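Local coordinates for protein putative citrate lyase, alfa subunit (PDB 2HJ0) that belongs to the family of citrate lyase alpha subunits and is built round two large, mainly parallel beta sheets flanked by helices, at residues 276-280 with 305-310; 369-373 with 400-404; 408-414 with 437-443. One frame throughout, in Å; residues are numbered along the deposited sequence.

The three contacts follow one another along the chain and converge on one sheet, in which strands 302-305, 275-277, 369-372, 409-413 and 440-442 lie side by side in that order, all parallel. Contact 1 lies at the ends of the first pair and the turn that follows, contact 3 covers the last, and contact 2 packs helix 400-406 on the strand between. The centres of contacts 1 and 2 are about 10 Å apart and those of 2 and 3 about 8 Å, while 1 and 3, which do not touch, have centres about 15 Å apart. Backbone bonds join Q277 to I369 and V371, and L372 to L411. Together they form one continuous buried part of this large sheet.

Contact 1 of 3, residues 276-280 with 305-310; sequences FQTGT and ALGGIT
A305 sits beside F276 as its parallel strand partner, and its CB lies over one face of the F276 ring, 4.1 Å from F276 CZ. The ring reaches this place because CG stands between the backbone N and the carbonyl carbon (chi1 68°). One residue on, L306 N donates to F276 O at 3.3 Å, a bent bond (145° at the hydrogen), and A305 CA sends a C-H to the same oxygen. L306 O meets Q277 CG at 3.6 Å, while L306 CG comes within 3.9 Å of Q277 OE1. The extended glutamine brings its amide oxygen to G307, with OE1 3.6 Å from G307 CA; that oxygen is hydrogen-bonded to Y354 OH. The parallel strands part at their C-terminal ends after F276 and A305, where G307, with positive phi, turns the chain toward the N-cap of helix 311-318; G308 O follows, 3.7 Å from T280 CG2. At T310 the methyl CG2 faces T280 CA at 4.0 Å, whereas OG1 makes a weak N-cap bond to A312 N. M313 of helix 311-318 packs on F276 and A305, helix 282-297 covers T278 and T310, and strands 322-327 and 369-372 continue the sheet beyond A305 and Q277.

Contact 2 of 3, residues 369-373 with 400-404; sequences ICVLS and HCDTA
L372 fills the space between the strand and the first turn of the helix, putting its two methyls on different neighbours. CD1 lies over the centre of the H400 ring, 4.0 Å from the centroid and only 9° off the ring normal, in a CH-pi contact; the same methyl also reaches A404 CB at 3.8 Å. CD2 meets T403 OG1 at 4.0 Å, where the two side chains pass at a slant. Two residues earlier in the strand, C370 points the same way, and its SG comes 3.5 Å from T403 OG1 and 4.1 Å from A404 CA. Helix 400-406 lies in the connection between strand 369-372 and its parallel neighbour 409-413, a beta-alpha-beta crossover with a long first arm, consistent with the family's place in the Rossmann-like clan. It runs roughly against the strand, at 150° to it, with the axes 9.2 Å apart. The packing thins at the end of the strand, where S373 is exposed and its side chain turns away from the helix. Here the contact is polar: H400 NE2 donates to S373 O at 2.9 Å, with the oxygen close to the ring plane and the donor nearly in line with the C=O bond. CG anti to the backbone N (chi1 -157°) swings the imidazole out to this carbonyl. The other ring nitrogen, ND1, is hydrogen-bonded to T433 OG1, which leaves both ring nitrogens held and fixes the rotation of the plane under L372.

Contact 3 of 3, residues 408-414 with 437-443; sequences KMSLVIS and SVDVVVT
V412 and V442 have the most surface buried here, followed by S410. Both backbone polar atoms of V412 bond to strand 440-442: its N donates to V440 O at 2.9 Å, and its O accepts from V442 N at 3.0 Å, the donor standing 41° above the carbonyl plane. Its CG2, set anti to the carbonyl carbon, meets V438 CG1 at 3.5 Å, the two side chains crossing at about a right angle. V442 lies on the other face, alongside I413 and pointing the same way; its CG2 is 4.2 Å from L411 CD2, and its carbonyl accepts from S414 N. S410 marks where the regular parallel pairing begins. S410 O takes two donors, V440 N at 2.9 Å and the more oblique D439 N at 3.2 Å, while S410 N gives an almost straight bond (171°) to the anti lone pair of D439 OD2. The carboxylate appears to take the place a strand carbonyl would have, and its OD1 forms a salt bridge with R453. S410 OG is bonded to A404 O of helix 400-406. Helix 251-265 covers the face bearing L411, I413 and V442, strand 369-372 continues the sheet beyond 409-413, and strand 447-449 beyond 440-442.

Contact 1 of 3, residues 276-280 with 305-310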
loop_
_atom_site.group_PDB
_atom_site.type_symbol
_atom_site.label_atom_id
_atom_site.label_comp_id
_atom_site.label_asym_id
_atom_site.label_seq_id
_atom_site.Cartn_x
_atom_site.Cartn_y
_atom_site.Cartn_z
ATOM N N PHE A 276 -7.842 18.364 14.056
ATOM C CA PHE A 276 -8.008 17.996 15.447
ATOM C C PHE A 276 -8.381 16.531 15.642
ATOM O O PHE A 276 -8.824 15.840 14.716
ATOM C CB PHE A 276 -9.093 18.854 16.092
ATOM C CG PHE A 276 -10.465 18.577 15.562
ATOM C CD1 PHE A 276 -10.880 19.114 14.352
ATOM C CD2 PHE A 276 -11.317 17.719 16.233
ATOM C CE1 PHE A 276 -12.120 18.790 13.821
ATOM C CE2 PHE A 276 -12.560 17.394 15.703
ATOM C CZ PHE A 276 -12.961 17.929 14.497
ATOM N N GLN A 277 -8.209 16.076 16.875
ATOM C CA GLN A 277 -8.558 14.723 17.251
ATOM C C GLN A 277 -9.166 14.794 18.649
ATOM O O GLN A 277 -8.601 15.413 19.546
ATOM C CB GLN A 277 -7.321 13.819 17.255
ATOM C CG GLN A 277 -7.637 12.381 17.619
ATOM C CD GLN A 277 -6.406 11.535 17.838
ATOM O OE1 GLN A 277 -5.695 11.173 16.902
ATOM N NE2 GLN A 277 -6.141 11.222 19.093
ATOM N N THR A 278 -10.343 14.194 18.816
ATOM C CA THR A 278 -11.018 14.174 20.111
ATOM C C THR A 278 -11.131 12.753 20.615
ATOM O O THR A 278 -10.836 11.795 19.899
ATOM C CB THR A 278 -12.439 14.762 20.049
ATOM O OG1 THR A 278 -13.164 14.140 18.983
ATOM C CG2 THR A 278 -12.384 16.262 19.828
ATOM N N GLY A 279 -11.582 12.627 21.854
ATOM C CA GLY A 279 -11.715 11.322 22.472
ATOM C C GLY A 279 -12.773 10.416 21.885
ATOM O O GLY A 279 -13.495 10.770 20.951
ATOM N N THR A 280 -12.863 9.224 22.453
ATOM C CA THR A 280 -13.836 8.250 22.008
ATOM C C THR A 280 -14.896 8.020 23.087
ATOM O O THR A 280 -15.629 7.039 23.039
ATOM C CB THR A 280 -13.151 6.905 21.659
ATOM O OG1 THR A 280 -12.424 6.429 22.798
ATOM C CG2 THR A 280 -12.190 7.081 20.503
ATOM N N ALA A 305 -10.307 15.407 10.583
ATOM C CA ALA A 305 -10.351 14.853 11.921
ATOM C C ALA A 305 -9.590 13.512 11.844
ATOM O O ALA A 305 -9.571 12.850 10.794
ATOM C CB ALA A 305 -11.784 14.636 12.338
ATOM N N LEU A 306 -8.974 13.108 12.952
ATOM C CA LEU A 306 -8.194 11.878 12.974
ATOM C C LEU A 306 -8.539 10.918 14.095
ATOM O O LEU A 306 -9.503 11.104 14.830
ATOM C CB LEU A 306 -6.714 12.241 13.080
ATOM C CG LEU A 306 -5.670 11.132 13.028
ATOM C CD1 LEU A 306 -5.770 10.413 11.694
ATOM C CD2 LEU A 306 -4.277 11.730 13.221
ATOM N N GLY A 307 -7.733 9.868 14.193
ATOM C CA GLY A 307 -7.869 8.885 15.255
ATOM C C GLY A 307 -8.869 7.766 15.115
ATOM O O GLY A 307 -9.028 7.150 14.057
ATOM N N GLY A 308 -9.470 7.469 16.262
ATOM C CA GLY A 308 -10.495 6.467 16.356
ATOM C C GLY A 308 -11.719 7.325 16.167
ATOM O O GLY A 308 -12.015 8.206 16.980
ATOM N N ILE A 309 -12.404 7.081 15.062
ATOM C CA ILE A 309 -13.579 7.829 14.697
ATOM C C ILE A 309 -14.797 7.349 15.454
ATOM O O ILE A 309 -14.871 6.186 15.822
ATOM C CB ILE A 309 -13.801 7.690 13.198
ATOM C CG1 ILE A 309 -12.507 8.070 12.472
ATOM C CG2 ILE A 309 -14.981 8.536 12.755
ATOM C CD1 ILE A 309 -11.936 9.435 12.858
ATOM N N THR A 310 -15.723 8.266 15.727
ATOM C CA THR A 310 -16.982 7.942 16.413
ATOM C C THR A 310 -18.058 8.597 15.564
ATOM O O THR A 310 -17.743 9.404 14.688
ATOM C CB THR A 310 -17.079 8.546 17.810
ATOM O OG1 THR A 310 -17.470 9.913 17.699
ATOM C CG2 THR A 310 -15.753 8.476 18.518
#

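Contact 2 of 3, residues 369-373 with 400-404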
loop_
_atom_site.group_PDB
_atom_site.type_symbol
_atom_site.label_atom_id
_atom_site.label_comp_id
_atom_site.label_asym_id
_atom_site.label_seq_id
_atom_site.Cartn_x
_atom_site.Cartn_y
_atom_site.Cartn_z
ATOM N N ILE A 369 -4.442 20.072 17.123
ATOM C CA ILE A 369 -4.785 19.891 18.525
ATOM C C ILE A 369 -5.395 18.517 18.805
ATOM O O ILE A 369 -6.066 17.934 17.960
ATOM C CB ILE A 369 -5.735 21.039 18.996
ATOM C CG1 ILE A 369 -5.782 21.084 20.510
ATOM C CG2 ILE A 369 -7.147 20.837 18.442
ATOM C CD1 ILE A 369 -6.752 20.081 21.114
ATOM N N CYS A 370 -5.119 17.989 19.988
ATOM C CA CYS A 370 -5.664 16.711 20.386
ATOM C C CYS A 370 -6.186 16.825 21.822
ATOM O O CYS A 370 -5.637 17.567 22.647
ATOM C CB CYS A 370 -4.605 15.601 20.278
ATOM S SG CYS A 370 -3.198 15.737 21.459
ATOM N N VAL A 371 -7.259 16.087 22.100
ATOM C CA VAL A 371 -7.892 16.068 23.410
ATOM C C VAL A 371 -7.730 14.657 23.968
ATOM O O VAL A 371 -8.318 13.711 23.459
ATOM C CB VAL A 371 -9.388 16.430 23.278
ATOM C CG1 VAL A 371 -10.028 16.534 24.658
ATOM C CG2 VAL A 371 -9.541 17.752 22.518
ATOM N N LEU A 372 -6.927 14.523 25.018
ATOM C CA LEU A 372 -6.657 13.229 25.635
ATOM C C LEU A 372 -7.163 13.129 27.069
ATOM O O LEU A 372 -7.414 14.147 27.716
ATOM C CB LEU A 372 -5.154 12.988 25.639
ATOM C CG LEU A 372 -4.533 13.145 24.259
ATOM C CD1 LEU A 372 -3.021 13.185 24.355
ATOM C CD2 LEU A 372 -5.008 12.002 23.392
ATOM N N SER A 373 -7.288 11.904 27.576
ATOM C CA SER A 373 -7.740 11.719 28.952
ATOM C C SER A 373 -6.582 11.168 29.760
ATOM O O SER A 373 -5.486 11.016 29.229
ATOM C CB SER A 373 -8.933 10.766 29.011
ATOM O OG SER A 373 -8.640 9.595 28.279
ATOM N N HIS A 400 -1.610 7.859 22.780
ATOM C CA HIS A 400 -1.479 8.946 23.731
ATOM C C HIS A 400 -0.148 9.708 23.633
ATOM O O HIS A 400 -0.123 10.868 23.222
ATOM C CB HIS A 400 -1.685 8.402 25.136
ATOM C CG HIS A 400 -2.111 9.435 26.125
ATOM N ND1 HIS A 400 -1.252 10.390 26.625
ATOM C CD2 HIS A 400 -3.300 9.638 26.740
ATOM C CE1 HIS A 400 -1.891 11.129 27.517
ATOM N NE2 HIS A 400 -3.134 10.693 27.606
ATOM N N CYS A 401 0.963 9.079 23.999
ATOM C CA CYS A 401 2.232 9.787 23.912
ATOM C C CYS A 401 2.559 10.144 22.459
ATOM O O CYS A 401 3.356 11.041 22.213
ATOM C CB CYS A 401 3.373 8.957 24.515
ATOM S SG CYS A 401 4.003 7.616 23.481
ATOM N N ASP A 402 1.941 9.447 21.505
ATOM C CA ASP A 402 2.173 9.705 20.083
ATOM C C ASP A 402 1.652 11.058 19.635
ATOM O O ASP A 402 2.408 11.919 19.206
ATOM C CB ASP A 402 1.482 8.659 19.204
ATOM C CG ASP A 402 2.208 7.344 19.168
ATOM O OD1 ASP A 402 3.465 7.345 19.085
ATOM O OD2 ASP A 402 1.514 6.301 19.194
ATOM N N THR A 403 0.341 11.232 19.706
ATOM C CA THR A 403 -0.241 12.481 19.263
ATOM C C THR A 403 0.135 13.605 20.222
ATOM O O THR A 403 0.382 14.738 19.811
ATOM C CB THR A 403 -1.759 12.378 19.168
ATOM O OG1 THR A 403 -2.310 12.443 20.483
ATOM C CG2 THR A 403 -2.145 11.072 18.547
ATOM N N ALA A 404 0.185 13.292 21.509
ATOM C CA ALA A 404 0.533 14.315 22.482
ATOM C C ALA A 404 1.792 15.023 22.028
ATOM O O ALA A 404 1.960 16.221 22.239
ATOM C CB ALA A 404 0.755 13.705 23.850
#

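Contact 3 of 3, residues 408-414 with 437-443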
loop_
_atom_site.group_PDB
_atom_site.type_symbol
_atom_site.label_atom_id
_atom_site.label_comp_id
_atom_site.label_asym_id
_atom_site.label_seq_id
_atom_site.Cartn_x
_atom_site.Cartn_y
_atom_site.Cartn_z
ATOM N N LYS A 408 0.241 20.301 17.825
ATOM C CA LYS A 408 0.750 21.631 18.088
ATOM C C LYS A 408 0.390 21.959 19.512
ATOM O O LYS A 408 1.131 22.627 20.215
ATOM C CB LYS A 408 0.069 22.670 17.202
ATOM C CG LYS A 408 0.204 22.486 15.707
ATOM C CD LYS A 408 1.595 22.774 15.219
ATOM C CE LYS A 408 1.574 22.971 13.712
ATOM N NZ LYS A 408 0.998 21.792 12.997
HETATM N N MSE A 409 -0.785 21.516 19.932
HETATM C CA MSE A 409 -1.232 21.777 21.292
HETATM C C MSE A 409 -1.980 20.587 21.868
HETATM O O MSE A 409 -3.065 20.227 21.406
HETATM C CB MSE A 409 -2.114 23.019 21.327
HETATM C CG MSE A 409 -2.663 23.337 22.699
HETATM SE SE MSE A 409 -3.727 24.953 22.627
HETATM C CE MSE A 409 -5.320 24.235 21.837
ATOM N N SER A 410 -1.379 19.988 22.890
ATOM C CA SER A 410 -1.946 18.828 23.555
ATOM C C SER A 410 -2.783 19.172 24.773
ATOM O O SER A 410 -2.315 19.849 25.689
ATOM C CB SER A 410 -0.829 17.875 23.975
ATOM O OG SER A 410 -0.354 17.146 22.863
ATOM N N LEU A 411 -4.026 18.699 24.782
ATOM C CA LEU A 411 -4.910 18.930 25.914
ATOM C C LEU A 411 -5.151 17.626 26.641
ATOM O O LEU A 411 -5.476 16.615 26.024
ATOM C CB LEU A 411 -6.257 19.488 25.465
ATOM C CG LEU A 411 -6.442 20.988 25.644
ATOM C CD1 LEU A 411 -5.444 21.707 24.742
ATOM C CD2 LEU A 411 -7.870 21.381 25.297
ATOM N N VAL A 412 -4.967 17.640 27.952
ATOM C CA VAL A 412 -5.221 16.456 28.758
ATOM C C VAL A 412 -6.323 16.858 29.740
ATOM O O VAL A 412 -6.083 17.570 30.725
ATOM C CB VAL A 412 -3.949 15.985 29.535
ATOM C CG1 VAL A 412 -4.304 14.872 30.502
ATOM C CG2 VAL A 412 -2.889 15.494 28.555
ATOM N N ILE A 413 -7.545 16.433 29.448
ATOM C CA ILE A 413 -8.660 16.764 30.316
ATOM C C ILE A 413 -9.063 15.569 31.155
ATOM O O ILE A 413 -9.003 14.431 30.699
ATOM C CB ILE A 413 -9.883 17.257 29.506
ATOM C CG1 ILE A 413 -10.527 16.098 28.747
ATOM C CG2 ILE A 413 -9.455 18.329 28.520
ATOM C CD1 ILE A 413 -11.799 16.492 28.048
ATOM N N SER A 414 -9.462 15.841 32.392
ATOM C CA SER A 414 -9.881 14.797 33.325
ATOM C C SER A 414 -10.357 15.342 34.675
ATOM O O SER A 414 -9.751 16.260 35.240
ATOM C CB SER A 414 -8.751 13.809 33.582
ATOM O OG SER A 414 -9.122 12.971 34.658
ATOM N N SER A 437 5.218 16.887 26.674
ATOM C CA SER A 437 4.306 16.710 25.542
ATOM C C SER A 437 2.905 17.210 25.884
ATOM O O SER A 437 2.039 17.315 25.017
ATOM C CB SER A 437 4.205 15.230 25.134
ATOM O OG SER A 437 5.299 14.813 24.348
ATOM N N VAL A 438 2.679 17.490 27.161
ATOM C CA VAL A 438 1.383 17.962 27.607
ATOM C C VAL A 438 1.444 19.478 27.705
ATOM O O VAL A 438 2.256 20.032 28.443
ATOM C CB VAL A 438 1.023 17.349 28.962
ATOM C CG1 VAL A 438 -0.353 17.812 29.389
ATOM C CG2 VAL A 438 1.077 15.824 28.856
ATOM N N ASP A 439 0.587 20.141 26.938
ATOM C CA ASP A 439 0.553 21.594 26.904
ATOM C C ASP A 439 -0.447 22.217 27.857
ATOM O O ASP A 439 -0.113 23.137 28.607
ATOM C CB ASP A 439 0.262 22.066 25.487
ATOM C CG ASP A 439 1.333 21.638 24.507
ATOM O OD1 ASP A 439 2.504 21.994 24.740
ATOM O OD2 ASP A 439 1.010 20.946 23.507
ATOM N N VAL A 440 -1.677 21.727 27.823
ATOM C CA VAL A 440 -2.718 22.270 28.675
ATOM C C VAL A 440 -3.530 21.176 29.321
ATOM O O VAL A 440 -3.931 20.214 28.669
ATOM C CB VAL A 440 -3.694 23.156 27.874
ATOM C CG1 VAL A 440 -4.705 23.789 28.830
ATOM C CG2 VAL A 440 -2.929 24.210 27.089
ATOM N N VAL A 441 -3.774 21.341 30.609
ATOM C CA VAL A 441 -4.554 20.385 31.371
ATOM C C VAL A 441 -5.889 21.052 31.718
ATOM O O VAL A 441 -5.922 22.211 32.131
ATOM C CB VAL A 441 -3.796 19.977 32.661
ATOM C CG1 VAL A 441 -4.708 19.205 33.595
ATOM C CG2 VAL A 441 -2.595 19.134 32.305
ATOM N N VAL A 442 -6.990 20.329 31.528
ATOM C CA VAL A 442 -8.316 20.868 31.816
ATOM C C VAL A 442 -9.061 20.013 32.849
ATOM O O VAL A 442 -9.138 18.793 32.711
ATOM C CB VAL A 442 -9.164 20.946 30.525
ATOM C CG1 VAL A 442 -10.516 21.579 30.813
ATOM C CG2 VAL A 442 -8.420 21.738 29.464
ATOM N N THR A 443 -9.598 20.668 33.878
ATOM C CA THR A 443 -10.350 20.002 34.942
ATOM C C THR A 443 -11.659 20.752 35.172
ATOM O O THR A 443 -11.967 21.693 34.443
ATOM C CB THR A 443 -9.570 20.004 36.259
ATOM O OG1 THR A 443 -9.491 21.343 36.769
ATOM C CG2 THR A 443 -8.171 19.471 36.042
#